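Side-chain contacts in chloromuconate cycloisomerase (PDB 4M0X), which belongs to the enolase superfamily, joining an N-terminal capping domain to a modified TIM barrel that holds a manganese(II) ion: residues A[10-15]-A[61-66]; A[21-26]-A[55-60]; A[139-144]-A[151-156]; A[271-276]-A[304-309]. All blocks are in the same frame, centred on the assembly; numbering follows the deposited sequence.

Contact 1. Residues A[10-15]-A[61-66]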
loop_
_atom_site.group_PDB
_atom_site.type_symbol
_atom_site.label_atom_id
_atom_site.label_comp_id
_atom_site.label_asym_id
_atom_site.label_seq_id
_atom_site.Cartn_x
_atom_site.Cartn_y
_atom_site.Cartn_z
ATOM N N ALA A 10 30.962 9.058 -38.722
ATOM C CA ALA A 10 30.721 9.773 -37.476
ATOM C C ALA A 10 31.908 10.717 -37.160
ATOM O O ALA A 10 33.000 10.268 -36.766
ATOM C CB ALA A 10 30.479 8.782 -36.347
ATOM N N THR A 11 31.679 12.013 -37.335
ATOM C CA THR A 11 32.729 13.027 -37.266
ATOM C C THR A 11 32.483 13.991 -36.113
ATOM O O THR A 11 31.407 14.636 -36.039
ATOM C CB THR A 11 32.697 13.933 -38.504
ATOM O OG1 THR A 11 32.826 13.151 -39.702
ATOM C CG2 THR A 11 33.779 14.997 -38.416
ATOM N N ILE A 12 33.497 14.119 -35.259
ATOM C CA ILE A 12 33.469 14.997 -34.101
ATOM C C ILE A 12 33.590 16.481 -34.565
ATOM O O ILE A 12 34.548 16.858 -35.247
ATOM C CB ILE A 12 34.550 14.543 -33.084
ATOM C CG1 ILE A 12 34.299 13.090 -32.658
ATOM C CG2 ILE A 12 34.612 15.415 -31.844
ATOM C CD1 ILE A 12 35.515 12.402 -32.040
ATOM N N VAL A 13 32.595 17.300 -34.223
ATOM C CA VAL A 13 32.569 18.710 -34.625
ATOM C C VAL A 13 32.563 19.660 -33.418
ATOM O O VAL A 13 31.869 19.417 -32.414
ATOM C CB VAL A 13 31.311 19.010 -35.455
ATOM C CG1 VAL A 13 31.259 20.500 -35.821
ATOM C CG2 VAL A 13 31.221 18.093 -36.649
ATOM N N ASP A 14 33.320 20.737 -33.486
ATOM C CA ASP A 14 33.311 21.674 -32.357
ATOM C C ASP A 14 32.729 22.944 -32.887
ATOM O O ASP A 14 33.157 23.420 -33.927
ATOM C CB ASP A 14 34.707 21.963 -31.789
ATOM C CG ASP A 14 35.382 20.734 -31.152
ATOM O OD1 ASP A 14 34.793 20.035 -30.268
ATOM O OD2 ASP A 14 36.558 20.498 -31.531
ATOM N N LEU A 15 31.754 23.495 -32.191
ATOM C CA LEU A 15 31.055 24.677 -32.696
ATOM C C LEU A 15 31.209 25.878 -31.801
ATOM O O LEU A 15 30.890 25.825 -30.610
ATOM C CB LEU A 15 29.563 24.371 -32.928
ATOM C CG LEU A 15 29.291 23.413 -34.091
ATOM C CD1 LEU A 15 27.804 23.205 -34.273
ATOM C CD2 LEU A 15 29.924 23.922 -35.385
ATOM N N GLU A 61 28.088 9.583 -21.529
ATOM C CA GLU A 61 28.485 9.519 -22.920
ATOM C C GLU A 61 29.351 10.740 -23.177
ATOM O O GLU A 61 29.173 11.763 -22.503
ATOM C CB GLU A 61 27.253 9.468 -23.840
ATOM C CG GLU A 61 26.338 8.275 -23.550
ATOM C CD GLU A 61 25.446 7.842 -24.717
ATOM O OE1 GLU A 61 25.987 7.444 -25.785
ATOM O OE2 GLU A 61 24.196 7.851 -24.557
ATOM N N SER A 62 30.314 10.600 -24.098
ATOM C CA SER A 62 31.164 11.709 -24.571
ATOM C C SER A 62 31.296 11.695 -26.090
ATOM O O SER A 62 31.214 10.630 -26.709
ATOM C CB SER A 62 32.557 11.606 -23.971
ATOM O OG SER A 62 33.321 10.581 -24.592
ATOM N N VAL A 63 31.539 12.844 -26.710
ATOM C CA VAL A 63 31.704 12.829 -28.169
ATOM C C VAL A 63 32.780 11.827 -28.635
ATOM O O VAL A 63 32.623 11.204 -29.676
ATOM C CB VAL A 63 31.968 14.220 -28.784
ATOM C CG1 VAL A 63 30.777 15.140 -28.568
ATOM C CG2 VAL A 63 33.249 14.832 -28.250
ATOM N N GLU A 64 33.839 11.657 -27.843
ATOM C CA GLU A 64 34.951 10.801 -28.221
ATOM C C GLU A 64 34.514 9.352 -28.199
ATOM O O GLU A 64 34.801 8.622 -29.128
ATOM C CB GLU A 64 36.169 11.017 -27.308
ATOM C CG GLU A 64 36.874 12.362 -27.468
ATOM C CD GLU A 64 36.172 13.486 -26.730
ATOM O OE1 GLU A 64 35.099 13.230 -26.119
ATOM O OE2 GLU A 64 36.683 14.631 -26.752
ATOM N N THR A 65 33.792 8.946 -27.163
ATOM C CA THR A 65 33.358 7.555 -27.046
ATOM C C THR A 65 32.143 7.273 -27.895
ATOM O O THR A 65 31.920 6.120 -28.308
ATOM C CB THR A 65 33.036 7.154 -25.609
ATOM O OG1 THR A 65 31.880 7.877 -25.163
ATOM C CG2 THR A 65 34.210 7.430 -24.715
ATOM N N ILE A 66 31.359 8.317 -28.168
ATOM C CA ILE A 66 30.198 8.139 -29.042
ATOM C C ILE A 66 30.682 7.692 -30.404
ATOM O O ILE A 66 30.223 6.662 -30.909
ATOM C CB ILE A 66 29.306 9.389 -29.162
ATOM C CG1 ILE A 66 28.383 9.518 -27.964
ATOM C CG2 ILE A 66 28.461 9.346 -30.423
ATOM C CD1 ILE A 66 28.017 10.971 -27.736
#
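Ile-12, on a strand of the antiparallel sheet in the N-terminal capping domain of this enolase-superfamily protein, meets Val-63 in the opening turn of the helix 63-74. The two branched side chains cross aslant and touch methyl to methyl, CG2 of Ile-12 lying 3.9 Å from CG2 of Val-63. At Ile-12 the first torsion (chi1 -59°) turns CG2 opposite the backbone N and sets CG1 beside it, and a nearly extended second torsion carries CD1 onward along the helix. That longer branch passes by the backbone rather than a side chain: CD1 of Ile-12 comes to 3.9 Å from the carbonyl O of Val-63 and to 4.2 Å from CA of Glu-64. Val-63 offers CG2 because this methyl, and not CG1, is held between its own backbone N and carbonyl carbon. The CB of Glu-64 points away from the strand; its OE2 forms a salt bridge with Arg-370, which also pairs with Asp-14 OD1 and packs on Ile-12 and Val-63, so one arginine lies beside the apolar contact and joins the two acids. The other oxygen, Glu-64 OE1, is hydrogen-bonded to Tyr-73 of the second subunit, which ties the same turn into the assembly. Ser-62 is the N-cap: its OG accepts a nearly straight bond from Thr-65 N, 3.1 Å long with an N-H...O angle of 163°. The carbonyl O of Ser-62 in turn receives two donors, Ile-66 N at 2.7 Å and Thr-65 OG1 at 3.2 Å.

Contact 2. Residues A[21-26]-A[55-60]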
loop_
_atom_site.group_PDB
_atom_site.type_symbol
_atom_site.label_atom_id
_atom_site.label_comp_id
_atom_site.label_asym_id
_atom_site.label_seq_id
_atom_site.Cartn_x
_atom_site.Cartn_y
_atom_site.Cartn_z
ATOM N N HIS A 21 28.580 28.232 -21.127
ATOM C CA HIS A 21 27.386 27.692 -20.441
ATOM C C HIS A 21 27.745 26.804 -19.236
ATOM O O HIS A 21 28.071 25.620 -19.397
ATOM C CB HIS A 21 26.460 26.951 -21.429
ATOM C CG HIS A 21 25.015 26.918 -21.014
ATOM N ND1 HIS A 21 24.104 27.880 -21.396
ATOM C CD2 HIS A 21 24.321 26.026 -20.265
ATOM C CE1 HIS A 21 22.915 27.587 -20.896
ATOM N NE2 HIS A 21 23.019 26.466 -20.207
ATOM N N LYS A 22 27.675 27.388 -18.035
ATOM C CA LYS A 22 28.041 26.697 -16.792
ATOM C C LYS A 22 26.885 25.861 -16.225
ATOM O O LYS A 22 25.846 26.406 -15.832
ATOM C CB LYS A 22 28.576 27.686 -15.744
ATOM N N PHE A 23 27.078 24.537 -16.221
ATOM C CA PHE A 23 26.151 23.574 -15.621
ATOM C C PHE A 23 26.662 23.217 -14.227
ATOM O O PHE A 23 27.575 23.863 -13.715
ATOM C CB PHE A 23 26.081 22.288 -16.464
ATOM C CG PHE A 23 25.572 22.489 -17.868
ATOM C CD1 PHE A 23 24.208 22.447 -18.145
ATOM C CD2 PHE A 23 26.463 22.694 -18.925
ATOM C CE1 PHE A 23 23.744 22.629 -19.443
ATOM C CE2 PHE A 23 26.003 22.877 -20.222
ATOM C CZ PHE A 23 24.642 22.846 -20.481
ATOM N N ALA A 24 26.095 22.170 -13.629
ATOM C CA ALA A 24 26.545 21.681 -12.317
ATOM C C ALA A 24 28.002 21.171 -12.269
ATOM O O ALA A 24 28.742 21.533 -11.350
ATOM C CB ALA A 24 25.584 20.632 -11.776
ATOM N N ALA A 25 28.416 20.361 -13.252
ATOM C CA ALA A 25 29.749 19.708 -13.215
ATOM C C ALA A 25 30.819 20.163 -14.241
ATOM O O ALA A 25 31.947 19.649 -14.224
ATOM C CB ALA A 25 29.601 18.190 -13.217
ATOM N N THR A 26 30.449 21.096 -15.129
ATOM C CA THR A 26 31.397 21.854 -15.992
ATOM C C THR A 26 30.819 23.237 -16.381
ATOM O O THR A 26 29.647 23.522 -16.106
ATOM C CB THR A 26 31.801 21.102 -17.306
ATOM O OG1 THR A 26 30.642 20.561 -17.957
ATOM C CG2 THR A 26 32.834 19.989 -17.054
ATOM N N GLY A 55 29.947 16.904 -21.854
ATOM C CA GLY A 55 30.786 15.764 -21.448
ATOM C C GLY A 55 29.995 14.706 -20.687
ATOM O O GLY A 55 28.768 14.802 -20.577
ATOM N N PRO A 56 30.688 13.698 -20.138
ATOM C CA PRO A 56 29.973 12.560 -19.591
ATOM C C PRO A 56 29.408 12.752 -18.186
ATOM O O PRO A 56 28.800 11.839 -17.643
ATOM C CB PRO A 56 31.006 11.436 -19.650
ATOM C CG PRO A 56 32.291 12.144 -19.497
ATOM C CD PRO A 56 32.135 13.461 -20.202
ATOM N N TRP A 57 29.562 13.940 -17.620
ATOM C CA TRP A 57 29.031 14.215 -16.281
ATOM C C TRP A 57 27.526 13.909 -16.173
ATOM O O TRP A 57 27.078 13.374 -15.158
ATOM C CB TRP A 57 29.342 15.663 -15.859
ATOM C CG TRP A 57 28.431 16.690 -16.515
ATOM C CD1 TRP A 57 28.627 17.315 -17.722
ATOM C CD2 TRP A 57 27.159 17.163 -16.025
ATOM N NE1 TRP A 57 27.573 18.161 -18.001
ATOM C CE2 TRP A 57 26.657 18.088 -16.984
ATOM C CE3 TRP A 57 26.390 16.891 -14.875
ATOM C CZ2 TRP A 57 25.424 18.748 -16.825
ATOM C CZ3 TRP A 57 25.171 17.557 -14.712
ATOM C CH2 TRP A 57 24.700 18.472 -15.691
ATOM N N TRP A 58 26.760 14.214 -17.225
ATOM C CA TRP A 58 25.308 14.113 -17.174
ATOM C C TRP A 58 24.826 12.686 -17.398
ATOM O O TRP A 58 24.027 12.174 -16.621
ATOM C CB TRP A 58 24.702 15.043 -18.218
ATOM C CG TRP A 58 23.189 15.319 -18.125
ATOM C CD1 TRP A 58 22.596 16.484 -17.731
ATOM C CD2 TRP A 58 22.110 14.433 -18.504
ATOM N NE1 TRP A 58 21.230 16.379 -17.821
ATOM C CE2 TRP A 58 20.901 15.129 -18.274
ATOM C CE3 TRP A 58 22.050 13.110 -18.999
ATOM C CZ2 TRP A 58 19.643 14.552 -18.520
ATOM C CZ3 TRP A 58 20.787 12.524 -19.240
ATOM C CH2 TRP A 58 19.609 13.246 -19.002
ATOM N N GLY A 59 25.303 12.055 -18.469
ATOM C CA GLY A 59 24.752 10.773 -18.926
ATOM C C GLY A 59 25.778 9.679 -19.207
ATOM O O GLY A 59 25.402 8.565 -19.591
ATOM N N GLY A 60 27.067 9.979 -19.015
ATOM C CA GLY A 60 28.126 8.973 -19.183
ATOM C C GLY A 60 28.604 8.758 -20.622
ATOM O O GLY A 60 29.420 7.853 -20.910
#
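Trp-57 lays its indole against one side of the turn 23-26, so that one large bump from the 55-60 loop rests in a shallow seat formed by Phe-23 CB, the methyls of Ala-24 and Ala-25, and Thr-26 OG1. Both loops belong to the capping domain, and in enolase-superfamily proteins such loops close over the mouth of the barrel; consistent with this, the Trp-57 side chain is about 7 Å from the bound manganese ion. Its first torsion (chi1 77°) brings CG in between the backbone N and carbonyl carbon and swings the ring toward the other loop. The methyl of Ala-25 settles into the root of the indole, its CB 3.7 Å from Trp-57 CB. At the pyrrole end Thr-26 OG1 lies 3.8 Å from Trp-57 CD1, and Ala-24 CB approaches Trp-57 CZ3 more loosely, at 4.3 Å. Farther out, Phe-23 CB abuts Trp-57 CZ2 at 3.6 Å, while the two rings meet obliquely with centroids 5.9 Å apart. Ala-25 N lies over one face of the indole, and CB of Trp-58 covers the centre of the opposite face. A backbone bond from Phe-23 N to Thr-26 O, 2.8 Å, closes the turn, and Gly-95 of the second subunit packs on both Ala-25 and Trp-57. With no hydrogen bond between the loops, cohesion here rests on apolar fit, and the indole N-H is satisfied elsewhere, by the carbonyl O of Pro-53.

Contact 3. Residues A[139-144]-A[151-156]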
loop_
_atom_site.group_PDB
_atom_site.type_symbol
_atom_site.label_atom_id
_atom_site.label_comp_id
_atom_site.label_asym_id
_atom_site.label_seq_id
_atom_site.Cartn_x
_atom_site.Cartn_y
_atom_site.Cartn_z
ATOM N N TRP A 139 14.006 30.734 -22.146
ATOM C CA TRP A 139 15.393 31.142 -22.097
ATOM C C TRP A 139 16.076 30.651 -20.840
ATOM O O TRP A 139 15.652 30.970 -19.723
ATOM C CB TRP A 139 15.544 32.671 -22.154
ATOM C CG TRP A 139 16.996 33.037 -22.257
ATOM C CD1 TRP A 139 17.790 33.496 -21.263
ATOM C CD2 TRP A 139 17.836 32.875 -23.406
ATOM N NE1 TRP A 139 19.072 33.648 -21.715
ATOM C CE2 TRP A 139 19.130 33.275 -23.032
ATOM C CE3 TRP A 139 17.618 32.428 -24.725
ATOM C CZ2 TRP A 139 20.206 33.272 -23.928
ATOM C CZ3 TRP A 139 18.689 32.419 -25.620
ATOM C CH2 TRP A 139 19.965 32.845 -25.216
ATOM N N ALA A 140 17.152 29.898 -21.014
ATOM C CA ALA A 140 17.878 29.393 -19.864
ATOM C C ALA A 140 19.153 30.185 -19.588
ATOM O O ALA A 140 20.150 30.085 -20.321
ATOM C CB ALA A 140 18.148 27.888 -19.975
ATOM N N PHE A 141 19.089 30.973 -18.518
ATOM C CA PHE A 141 20.256 31.567 -17.926
ATOM C C PHE A 141 21.297 30.528 -17.523
ATOM O O PHE A 141 20.976 29.419 -17.097
ATOM C CB PHE A 141 19.856 32.313 -16.679
ATOM C CG PHE A 141 18.813 33.346 -16.909
ATOM C CD1 PHE A 141 19.006 34.346 -17.861
ATOM C CD2 PHE A 141 17.628 33.336 -16.155
ATOM C CE1 PHE A 141 18.038 35.309 -18.066
ATOM C CE2 PHE A 141 16.657 34.311 -16.345
ATOM C CZ PHE A 141 16.870 35.299 -17.297
ATOM N N SER A 142 22.553 30.924 -17.658
ATOM C CA SER A 142 23.696 30.171 -17.195
ATOM C C SER A 142 23.823 30.343 -15.666
ATOM O O SER A 142 23.112 31.173 -15.064
ATOM C CB SER A 142 24.920 30.726 -17.917
ATOM O OG SER A 142 26.079 30.008 -17.588
ATOM N N ALA A 143 24.717 29.582 -15.029
ATOM C CA ALA A 143 24.927 29.752 -13.580
ATOM C C ALA A 143 25.792 30.978 -13.216
ATOM O O ALA A 143 26.194 31.150 -12.067
ATOM C CB ALA A 143 25.479 28.481 -12.952
ATOM N N GLY A 144 26.049 31.844 -14.191
ATOM C CA GLY A 144 26.838 33.045 -13.964
ATOM C C GLY A 144 26.355 33.870 -12.789
ATOM O O GLY A 144 25.427 33.482 -12.057
ATOM N N ASP A 151 21.136 41.941 -16.383
ATOM C CA ASP A 151 21.313 42.579 -17.680
ATOM C C ASP A 151 20.895 41.657 -18.847
ATOM O O ASP A 151 20.567 42.150 -19.926
ATOM C CB ASP A 151 22.756 43.102 -17.851
ATOM N N GLU A 152 20.899 40.334 -18.643
ATOM C CA GLU A 152 20.491 39.380 -19.706
ATOM C C GLU A 152 18.980 39.159 -19.712
ATOM O O GLU A 152 18.361 39.051 -20.779
ATOM C CB GLU A 152 21.244 38.041 -19.623
ATOM C CG GLU A 152 21.155 37.199 -20.903
ATOM C CD GLU A 152 21.672 35.765 -20.766
ATOM O OE1 GLU A 152 22.532 35.331 -21.549
ATOM O OE2 GLU A 152 21.211 35.037 -19.881
ATOM N N ALA A 153 18.394 39.124 -18.512
ATOM C CA ALA A 153 16.959 38.920 -18.323
ATOM C C ALA A 153 16.219 40.066 -18.948
ATOM O O ALA A 153 15.313 39.862 -19.758
ATOM C CB ALA A 153 16.617 38.839 -16.843
ATOM N N ALA A 154 16.627 41.275 -18.564
ATOM C CA ALA A 154 15.989 42.517 -19.004
ATOM C C ALA A 154 15.954 42.620 -20.545
ATOM O O ALA A 154 14.956 43.059 -21.132
ATOM C CB ALA A 154 16.713 43.705 -18.383
ATOM N N GLN A 155 17.047 42.178 -21.168
ATOM C CA GLN A 155 17.199 42.135 -22.612
ATOM C C GLN A 155 16.386 41.037 -23.310
ATOM O O GLN A 155 15.778 41.306 -24.346
ATOM C CB GLN A 155 18.672 41.975 -22.954
ATOM C CG GLN A 155 18.989 42.102 -24.426
ATOM C CD GLN A 155 20.313 41.461 -24.735
ATOM O OE1 GLN A 155 20.433 40.230 -24.733
ATOM N NE2 GLN A 155 21.329 42.288 -24.978
ATOM N N LYS A 156 16.392 39.808 -22.775
ATOM C CA LYS A 156 15.555 38.722 -23.343
ATOM C C LYS A 156 14.051 38.942 -23.154
ATOM O O LYS A 156 13.246 38.465 -23.959
ATOM C CB LYS A 156 15.947 37.342 -22.809
ATOM C CG LYS A 156 17.288 36.822 -23.303
ATOM C CD LYS A 156 17.349 36.732 -24.819
ATOM C CE LYS A 156 18.729 36.311 -25.290
ATOM N NZ LYS A 156 18.583 35.676 -26.626
#
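The indole of Trp-139 carries the end of Lys-156 over one face and receives Glu-152 at its edge, where CD1 of Phe-141 also lies near the ring plane. Lys-156 CE sits 3.6 Å from the centroid of the six-membered ring, almost on its normal, in a CH-pi contact, and NZ follows at 3.7 Å from the same centroid in a cation-pi contact. The lysine chain bends at its second torsion (chi2 -58°), which lays CG over the pyrrole part of the face before CE and NZ reach over the benzene part. At the edge, Trp-139 NE1 donates to Glu-152 OE2 over 3.1 Å at 167°. The carboxylate stands across the indole, the planes 88° apart, and the N-H reaches OE2 from above the carboxylate plane. Phe-141 instead lies nearly coplanar with that group and presents its edge to Glu-152 OE2, while its CZ rests 3.6 Å from CB of Ala-153. The contact joins the first strand and the helix of a beta-alpha-beta unit, strand 134-141, helix 146-159 and strand 163-167, in which the helix runs back antiparallel to the first barrel strand, the segment axes 10.1 Å apart. Glu-152 is shared: OE1 forms a salt bridge with Arg-19, while OE2 accepts from Trp-139 NE1 and merely lies at the edge of Phe-141. The acid is thus held by that salt bridge and that hydrogen bond, and the indole probably gains from having a cation on its face and an anion at its N-H, which would polarise it in a favourable sense.

Contact 4. Residues A[271-276]-A[304-309]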
loop_
_atom_site.group_PDB
_atom_site.type_symbol
_atom_site.label_atom_id
_atom_site.label_comp_id
_atom_site.label_asym_id
_atom_site.label_seq_id
_atom_site.Cartn_x
_atom_site.Cartn_y
_atom_site.Cartn_z
ATOM N N LYS A 271 13.272 14.866 -24.601
ATOM C CA LYS A 271 14.532 15.165 -25.299
ATOM C C LYS A 271 14.906 13.926 -26.052
ATOM O O LYS A 271 14.872 12.861 -25.462
ATOM C CB LYS A 271 15.672 15.406 -24.316
ATOM C CG LYS A 271 15.714 16.722 -23.575
ATOM C CD LYS A 271 17.127 16.959 -23.037
ATOM C CE LYS A 271 17.288 16.548 -21.582
ATOM N NZ LYS A 271 17.368 17.728 -20.676
ATOM N N ILE A 272 15.299 14.060 -27.320
ATOM C CA ILE A 272 15.641 12.905 -28.136
ATOM C C ILE A 272 16.916 12.136 -27.716
ATOM O O ILE A 272 16.833 10.939 -27.437
ATOM C CB ILE A 272 15.634 13.233 -29.639
ATOM C CG1 ILE A 272 14.212 13.508 -30.084
ATOM C CG2 ILE A 272 16.164 12.062 -30.460
ATOM C CD1 ILE A 272 14.083 13.806 -31.555
ATOM N N PRO A 273 18.083 12.814 -27.645
ATOM C CA PRO A 273 19.350 12.123 -27.357
ATOM C C PRO A 273 19.255 11.182 -26.156
ATOM O O PRO A 273 19.593 10.010 -26.230
ATOM C CB PRO A 273 20.300 13.275 -27.012
ATOM C CG PRO A 273 19.720 14.462 -27.669
ATOM C CD PRO A 273 18.243 14.274 -27.532
ATOM N N LYS A 274 18.774 11.719 -25.056
ATOM C CA LYS A 274 18.691 11.002 -23.808
ATOM C C LYS A 274 17.755 9.761 -23.822
ATOM O O LYS A 274 17.900 8.877 -22.972
ATOM C CB LYS A 274 18.394 12.024 -22.704
ATOM C CG LYS A 274 17.292 11.726 -21.730
ATOM C CD LYS A 274 16.176 12.751 -21.808
ATOM C CE LYS A 274 15.577 12.889 -20.415
ATOM N NZ LYS A 274 14.279 13.596 -20.318
ATOM N N SER A 275 16.841 9.691 -24.796
ATOM C CA SER A 275 15.866 8.588 -24.918
ATOM C C SER A 275 16.315 7.620 -25.962
ATOM O O SER A 275 15.627 6.629 -26.221
ATOM C CB SER A 275 14.495 9.065 -25.393
ATOM O OG SER A 275 14.109 10.263 -24.767
ATOM N N GLY A 276 17.439 7.940 -26.599
ATOM C CA GLY A 276 17.956 7.143 -27.714
ATOM C C GLY A 276 17.153 7.217 -29.002
ATOM O O GLY A 276 17.118 6.246 -29.765
ATOM N N SER A 304 21.677 22.969 -34.540
ATOM C CA SER A 304 20.475 22.956 -35.363
ATOM C C SER A 304 20.140 21.605 -35.979
ATOM O O SER A 304 18.981 21.378 -36.332
ATOM C CB SER A 304 20.526 24.036 -36.418
ATOM O OG SER A 304 20.304 25.285 -35.785
ATOM N N VAL A 305 21.126 20.709 -36.085
ATOM C CA VAL A 305 20.859 19.370 -36.620
ATOM C C VAL A 305 19.832 18.570 -35.781
ATOM O O VAL A 305 18.778 18.178 -36.310
ATOM C CB VAL A 305 22.148 18.551 -36.826
ATOM C CG1 VAL A 305 21.839 17.164 -37.415
ATOM C CG2 VAL A 305 23.135 19.316 -37.696
ATOM N N MET A 306 20.133 18.334 -34.497
ATOM C CA MET A 306 19.213 17.667 -33.560
ATOM C C MET A 306 18.043 18.592 -33.158
ATOM O O MET A 306 16.895 18.140 -33.009
ATOM C CB MET A 306 19.988 17.156 -32.319
ATOM C CG MET A 306 19.161 16.597 -31.144
ATOM S SD MET A 306 18.234 15.076 -31.463
ATOM C CE MET A 306 19.518 13.897 -31.912
ATOM N N GLY A 307 18.347 19.886 -33.013
ATOM C CA GLY A 307 17.344 20.897 -32.707
ATOM C C GLY A 307 16.190 20.908 -33.690
ATOM O O GLY A 307 15.020 20.938 -33.278
ATOM N N ALA A 308 16.512 20.883 -34.983
ATOM C CA ALA A 308 15.496 20.716 -36.040
ATOM C C ALA A 308 14.593 19.457 -35.901
ATOM O O ALA A 308 13.384 19.586 -35.991
ATOM C CB ALA A 308 16.128 20.787 -37.425
ATOM N N ILE A 309 15.149 18.265 -35.681
ATOM C CA ILE A 309 14.291 17.072 -35.602
ATOM C C ILE A 309 13.464 17.161 -34.324
ATOM O O ILE A 309 12.257 16.940 -34.351
ATOM C CB ILE A 309 15.042 15.705 -35.816
ATOM C CG1 ILE A 309 14.094 14.524 -35.808
ATOM C CG2 ILE A 309 16.105 15.411 -34.758
ATOM C CD1 ILE A 309 12.874 14.697 -36.685
#
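Met-306 lays its sulfur against Ile-272, SD 3.7 Å from CB and 3.8 Å from CG2 of that isoleucine. Bends at its second and third torsions (chi2 66°, chi3 60°) fold the chain back on itself, which also sets Met-306 CE against Ile-272 CG2 at 4.1 Å. Pro-273 borders the same sulfur, its CD 4.0 Å from Met-306 SD. One turn along the helix, Ile-309 CG2 meets Ile-272 CD1 at 4.1 Å, the two side chains crossing at about a right angle. A second shell shapes the short, weakly bonded helical turn that carries Ile-272 and Pro-273: Ser-275 OG bonds back to Lys-271 O over 2.8 Å, and Gly-276 ends the turn in a Schellman motif. Lys-271 NZ forms a salt bridge with Asp-247, a ligand of the manganese ion, so the residue that leads into the turn also reaches the metal site through its side chain. Around this buried core, Thr-109 of helix 101-118 touches Ile-272, Met-306 and Ile-309, Leu-278 of helix 278-291 packs on both isoleucines, and Val-305 leans on strand 45-51 of the antiparallel sheet.

In the fold
From the N terminus, contact 1 closes the larger of two nested loops in the capping domain, bringing strand 5-17 to the start of helix 63-74; contact 2 is nested inside it, and the two touch where Glu-61 meets Pro-56. Contact 3 follows in series, a short closure within the first beta-alpha-beta unit of the barrel, and contact 4 comes last, linking the turn after strand 267-270 to helix 304-316. None of the loops cross. Contact 2 meets both later contacts: Lys-22 N probably bonds to Ser-142 OG of contact 3, and Trp-58 packs on Lys-274 of contact 4. Contacts 1 and 2 also reach the second subunit.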